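Endoglucanase A (Clostridium longisporum, PDB 6Q1I) hydrolyses internal beta-1,4-glucosidic linkages in carboxymethylcellulose, lichenan and barley beta-glucan, and also degrades xylan, through its family 5 glycoside hydrolase catalytic domain. Local coordinates at residues E298-Y303 / D347-G352; N291-R296 / F342-D347. All coordinates share one frame; numbering follows the deposited sequence. Where two conformers were deposited one is given.

Contact 1. Residues E298-Y303 / D347-G352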
# COMPACT_ATOMS: atom_id res chain seq x y z
N GLU A 298 -5.00 9.97 19.26
CA GLU A 298 -6.45 9.80 19.30
C GLU A 298 -6.98 9.32 17.95
O GLU A 298 -7.78 8.38 17.88
CB GLU A 298 -7.13 11.11 19.69
CG GLU A 298 -7.06 11.43 21.17
CD GLU A 298 -8.06 12.49 21.59
OE1 GLU A 298 -7.68 13.39 22.37
OE2 GLU A 298 -9.22 12.43 21.13
N LEU A 299 -6.54 9.95 16.87
CA LEU A 299 -6.97 9.54 15.54
C LEU A 299 -6.53 8.12 15.23
O LEU A 299 -7.32 7.31 14.74
CB LEU A 299 -6.42 10.51 14.49
CG LEU A 299 -6.62 10.09 13.04
CD1 LEU A 299 -8.10 9.95 12.69
CD2 LEU A 299 -5.96 11.08 12.10
N ALA A 300 -5.27 7.79 15.55
CA ALA A 300 -4.76 6.45 15.27
C ALA A 300 -5.61 5.38 15.93
O ALA A 300 -5.98 4.38 15.29
CB ALA A 300 -3.31 6.34 15.74
N GLU A 301 -5.93 5.55 17.21
CA GLU A 301 -6.71 4.53 17.90
C GLU A 301 -8.12 4.44 17.32
O GLU A 301 -8.63 3.35 17.05
CB GLU A 301 -6.80 4.79 19.40
CG GLU A 301 -7.60 3.67 20.08
CD GLU A 301 -7.84 3.87 21.56
OE1 GLU A 301 -7.29 4.82 22.15
OE2 GLU A 301 -8.58 3.04 22.13
N TYR A 302 -8.76 5.59 17.12
CA TYR A 302 -10.14 5.56 16.64
C TYR A 302 -10.21 4.97 15.25
O TYR A 302 -11.10 4.16 14.95
CB TYR A 302 -10.73 6.97 16.65
CG TYR A 302 -12.23 6.93 16.48
CD1 TYR A 302 -13.06 6.86 17.59
CD2 TYR A 302 -12.82 6.91 15.22
CE1 TYR A 302 -14.42 6.79 17.46
CE2 TYR A 302 -14.19 6.85 15.08
CZ TYR A 302 -14.98 6.78 16.21
OH TYR A 302 -16.35 6.72 16.11
N TYR A 303 -9.28 5.35 14.38
CA TYR A 303 -9.25 4.85 13.01
C TYR A 303 -9.12 3.34 12.98
O TYR A 303 -9.90 2.66 12.31
CB TYR A 303 -8.09 5.53 12.28
CG TYR A 303 -8.05 5.46 10.77
CD1 TYR A 303 -8.06 4.24 10.09
CD2 TYR A 303 -7.93 6.62 10.01
CE1 TYR A 303 -7.98 4.18 8.72
CE2 TYR A 303 -7.84 6.57 8.63
CZ TYR A 303 -7.88 5.35 7.99
OH TYR A 303 -7.80 5.27 6.61
N ASP A 347 1.48 2.89 20.26
CA ASP A 347 0.64 2.28 21.28
C ASP A 347 -0.84 2.43 20.94
O ASP A 347 -1.63 1.51 21.16
CB ASP A 347 0.91 2.90 22.66
CG ASP A 347 2.22 2.42 23.27
OD1 ASP A 347 2.80 1.42 22.79
OD2 ASP A 347 2.66 3.08 24.24
N ALA A 348 -1.23 3.58 20.39
CA ALA A 348 -2.62 3.82 20.03
C ALA A 348 -3.07 2.92 18.88
O ALA A 348 -4.21 2.43 18.88
CB ALA A 348 -2.81 5.29 19.66
N LEU A 349 -2.20 2.69 17.90
CA LEU A 349 -2.54 1.80 16.79
C LEU A 349 -2.81 0.39 17.29
O LEU A 349 -3.80 -0.24 16.89
CB LEU A 349 -1.38 1.79 15.79
CG LEU A 349 -1.16 3.05 14.96
CD1 LEU A 349 0.18 2.98 14.23
CD2 LEU A 349 -2.29 3.28 13.97
N ILE A 350 -1.93 -0.12 18.14
CA ILE A 350 -2.09 -1.48 18.63
C ILE A 350 -3.29 -1.57 19.56
O ILE A 350 -4.03 -2.56 19.55
CB ILE A 350 -0.78 -1.97 19.29
CG1 ILE A 350 0.42 -1.86 18.32
CG2 ILE A 350 -0.94 -3.39 19.82
CD1 ILE A 350 0.21 -2.58 17.00
N ARG A 351 -3.49 -0.54 20.39
CA ARG A 351 -4.67 -0.50 21.26
C ARG A 351 -5.96 -0.53 20.44
O ARG A 351 -6.91 -1.22 20.81
CB ARG A 351 -4.60 0.74 22.15
CG ARG A 351 -5.76 0.90 23.10
CD ARG A 351 -5.49 1.98 24.13
NE ARG A 351 -5.28 3.31 23.57
CZ ARG A 351 -4.13 3.98 23.58
NH1 ARG A 351 -3.03 3.48 24.14
NH2 ARG A 351 -4.08 5.19 23.05
N GLY A 352 -5.99 0.18 19.31
CA GLY A 352 -7.18 0.16 18.48
C GLY A 352 -7.46 -1.23 17.92
O GLY A 352 -8.61 -1.66 17.84
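Helices 293-309 and 343-356 run side by side here, their local axes 7.3 Å apart and inclined by 19° in nearly the same N-to-C direction. Such close approach rests on small residues. The methyl of Ala300 points at the partner helix and meets the CD2 branch of Leu349 (CB to CD2 3.7 Å); that leucine leaves its helix heading away, but chi1, with CG beside the backbone N, and an anti chi2 together turn CD2 back toward Ala300. Alongside it, Ala348 turns its CB to the N and CB of Glu301, and the carbonyl O of Ala348 takes a CA-H...O contact from Glu301 CA at 3.4 Å. At Gly352 the backbones come closest, its CA 4.4 Å from Glu301 CA; with only hydrogens on that CA, it lies 3.8 Å from the carbonyl O of Glu301.

Glu301 reaches across at full stretch, with CG anti to the backbone N and chi2 also anti. Arg351 likewise starts with CG anti to N but bends at chi3 (61°), so that NE faces the carboxylate. Within the resulting salt bridge the NE-H...OE1 bond is nearly straight: Arg351 NE donates to Glu301 OE1 at 2.9 Å and 168°, with the oxygen in the guanidinium plane but approached from above the carboxylate plane. NH2 adds a weak bond to the same oxygen. Glu301 OE2 is taken by Asn355 ND2, so both carboxylate oxygens are held. Thr305 OG1 pairs with the carbonyls of Glu301 and Gly352, a further tie between the two helices. This is the near-parallel packing of the last two outer helices of a (beta/alpha)8 TIM barrel.

Contact 2. Residues N291-R296 / F342-D347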
# COMPACT_ATOMS: atom_id res chain seq x y z
N ASN A 291 3.68 18.45 15.62
CA ASN A 291 3.92 18.67 17.05
C ASN A 291 2.61 18.52 17.82
O ASN A 291 2.29 19.30 18.72
CB ASN A 291 4.59 20.03 17.31
CG ASN A 291 5.31 20.07 18.64
OD1 ASN A 291 5.72 19.04 19.17
ND2 ASN A 291 5.48 21.27 19.19
N ASN A 292 1.86 17.47 17.46
CA ASN A 292 0.48 17.29 17.90
C ASN A 292 0.22 15.82 18.20
O ASN A 292 -0.80 15.25 17.80
CB ASN A 292 -0.50 17.79 16.84
CG ASN A 292 -0.34 17.09 15.50
OD1 ASN A 292 0.74 16.60 15.15
ND2 ASN A 292 -1.41 17.07 14.72
N THR A 293 1.12 15.21 18.97
CA THR A 293 1.08 13.77 19.20
C THR A 293 -0.22 13.32 19.86
O THR A 293 -0.72 12.23 19.55
CB THR A 293 2.31 13.36 20.02
OG1 THR A 293 3.49 13.75 19.32
CG2 THR A 293 2.33 11.86 20.27
N SER A 294 -0.77 14.11 20.79
CA SER A 294 -1.99 13.70 21.47
C SER A 294 -3.13 13.48 20.47
O SER A 294 -3.85 12.48 20.53
CB SER A 294 -2.41 14.74 22.51
OG SER A 294 -1.43 14.91 23.51
N SER A 295 -3.30 14.43 19.55
CA SER A 295 -4.36 14.31 18.55
C SER A 295 -4.06 13.19 17.56
O SER A 295 -4.96 12.46 17.15
CB SER A 295 -4.53 15.62 17.79
OG SER A 295 -5.22 16.57 18.58
N ARG A 296 -2.79 13.05 17.15
CA ARG A 296 -2.43 11.97 16.23
C ARG A 296 -2.72 10.61 16.85
O ARG A 296 -3.18 9.69 16.17
CB ARG A 296 -0.96 12.08 15.84
CG ARG A 296 -0.61 13.31 15.04
CD ARG A 296 0.88 13.39 14.80
NE ARG A 296 1.35 12.34 13.90
CZ ARG A 296 2.61 11.93 13.82
NH1 ARG A 296 3.54 12.47 14.60
NH2 ARG A 296 2.95 10.99 12.95
N PHE A 342 7.50 8.11 18.03
CA PHE A 342 6.27 8.44 18.77
C PHE A 342 5.68 7.14 19.32
O PHE A 342 4.77 6.54 18.73
CB PHE A 342 5.28 9.19 17.87
CG PHE A 342 5.82 10.48 17.34
CD1 PHE A 342 5.87 11.60 18.14
CD2 PHE A 342 6.31 10.56 16.04
CE1 PHE A 342 6.40 12.78 17.68
CE2 PHE A 342 6.84 11.75 15.57
CZ PHE A 342 6.88 12.86 16.39
N SER A 343 6.18 6.70 20.47
CA SER A 343 5.65 5.49 21.08
C SER A 343 4.16 5.62 21.37
O SER A 343 3.44 4.61 21.31
CB SER A 343 6.43 5.13 22.34
OG SER A 343 6.32 6.15 23.31
N ASP A 344 3.67 6.83 21.67
CA ASP A 344 2.25 6.99 21.98
C ASP A 344 1.38 6.69 20.76
O ASP A 344 0.25 6.19 20.91
CB ASP A 344 1.94 8.41 22.48
CG ASP A 344 2.47 8.69 23.88
OD1 ASP A 344 2.78 7.75 24.64
OD2 ASP A 344 2.55 9.89 24.23
N ILE A 345 1.86 6.99 19.56
CA ILE A 345 1.08 6.71 18.36
C ILE A 345 1.11 5.21 18.05
O ILE A 345 0.07 4.61 17.76
CB ILE A 345 1.55 7.56 17.16
CG1 ILE A 345 1.40 9.04 17.47
CG2 ILE A 345 0.76 7.18 15.89
CD1 ILE A 345 2.02 9.96 16.43
N LYS A 346 2.29 4.59 18.13
CA LYS A 346 2.37 3.14 18.00
C LYS A 346 1.44 2.45 19.00
O LYS A 346 0.69 1.54 18.65
CB LYS A 346 3.82 2.69 18.18
CG LYS A 346 4.04 1.18 18.19
CD LYS A 346 3.95 0.56 19.59
CE LYS A 346 5.07 1.03 20.50
NZ LYS A 346 5.06 0.34 21.82
N ASP A 347 1.48 2.89 20.26
CA ASP A 347 0.64 2.28 21.28
C ASP A 347 -0.84 2.43 20.94
O ASP A 347 -1.63 1.51 21.16
CB ASP A 347 0.91 2.90 22.66
CG ASP A 347 2.22 2.42 23.27
OD1 ASP A 347 2.80 1.42 22.79
OD2 ASP A 347 2.66 3.08 24.24
O HOH W 1 0.42 11.99 23.43
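The Arg296 guanidinium carries the CD1 methyl of Ile345 over the centre of one face, 3.3 Å from CZ, while the ring of Phe342 meets its edge. The ring in turn receives Arg296 NH1 over one face, displaced toward the rim and 3.5 Å from CE2. With the two planes 75° apart, this is a cation-pi contact in which the guanidinium stands edge-first over the face of the ring, Arg296 CZ lying 4.8 Å from the ring centroid. A bend at chi3 (69°) swings the arginine tip round to the ring, and NH2 is held by the carbonyl O of Ser287. Ile345 reaches the guanidinium through an extended CG1-CD1 arm (chi2 172°), whose CD1 also touches Arg296 CB.

Thr293 splits its two branches: OG1 lies obliquely against Phe342, 3.4 Å from CD1, whereas CG2, anti to the backbone N, rests on CG1 of Ile345 and CB of Asp344. Farther out, a water donates to Asp344 OD2 and makes a weak hydrogen bond with Ser294 OG.

Both segments are the N-terminal ends of their helices, 293-309 and 343-356, with Asn292 and Phe342 at the N-cap positions. Arg296 and Ile345 both pack inward on Trp316 of strand 314-318, and Arg296 also touches Phe241 of helix 239-242.

Contacts 1 and 2 are successive levels of one interface between helices 293-309 and 343-356, with centres about 9 Å apart. Contact 2 joins the helix starts, partly buried and built on an arginine, an aromatic ring and the CD1 methyl of an isoleucine; contact 1 follows one to two turns later, where alanines and glycine let the backbones close in. Ala300 CB and Ile345 CG2, 4.2 Å apart, knit the two levels together. Neither forms the catalytic centre: contact 2 lies away from it, while the Leu349 side chain of contact 1 is about 12 Å from that of Gln284, which occupies the position of the probable nucleophile, altered in this structure.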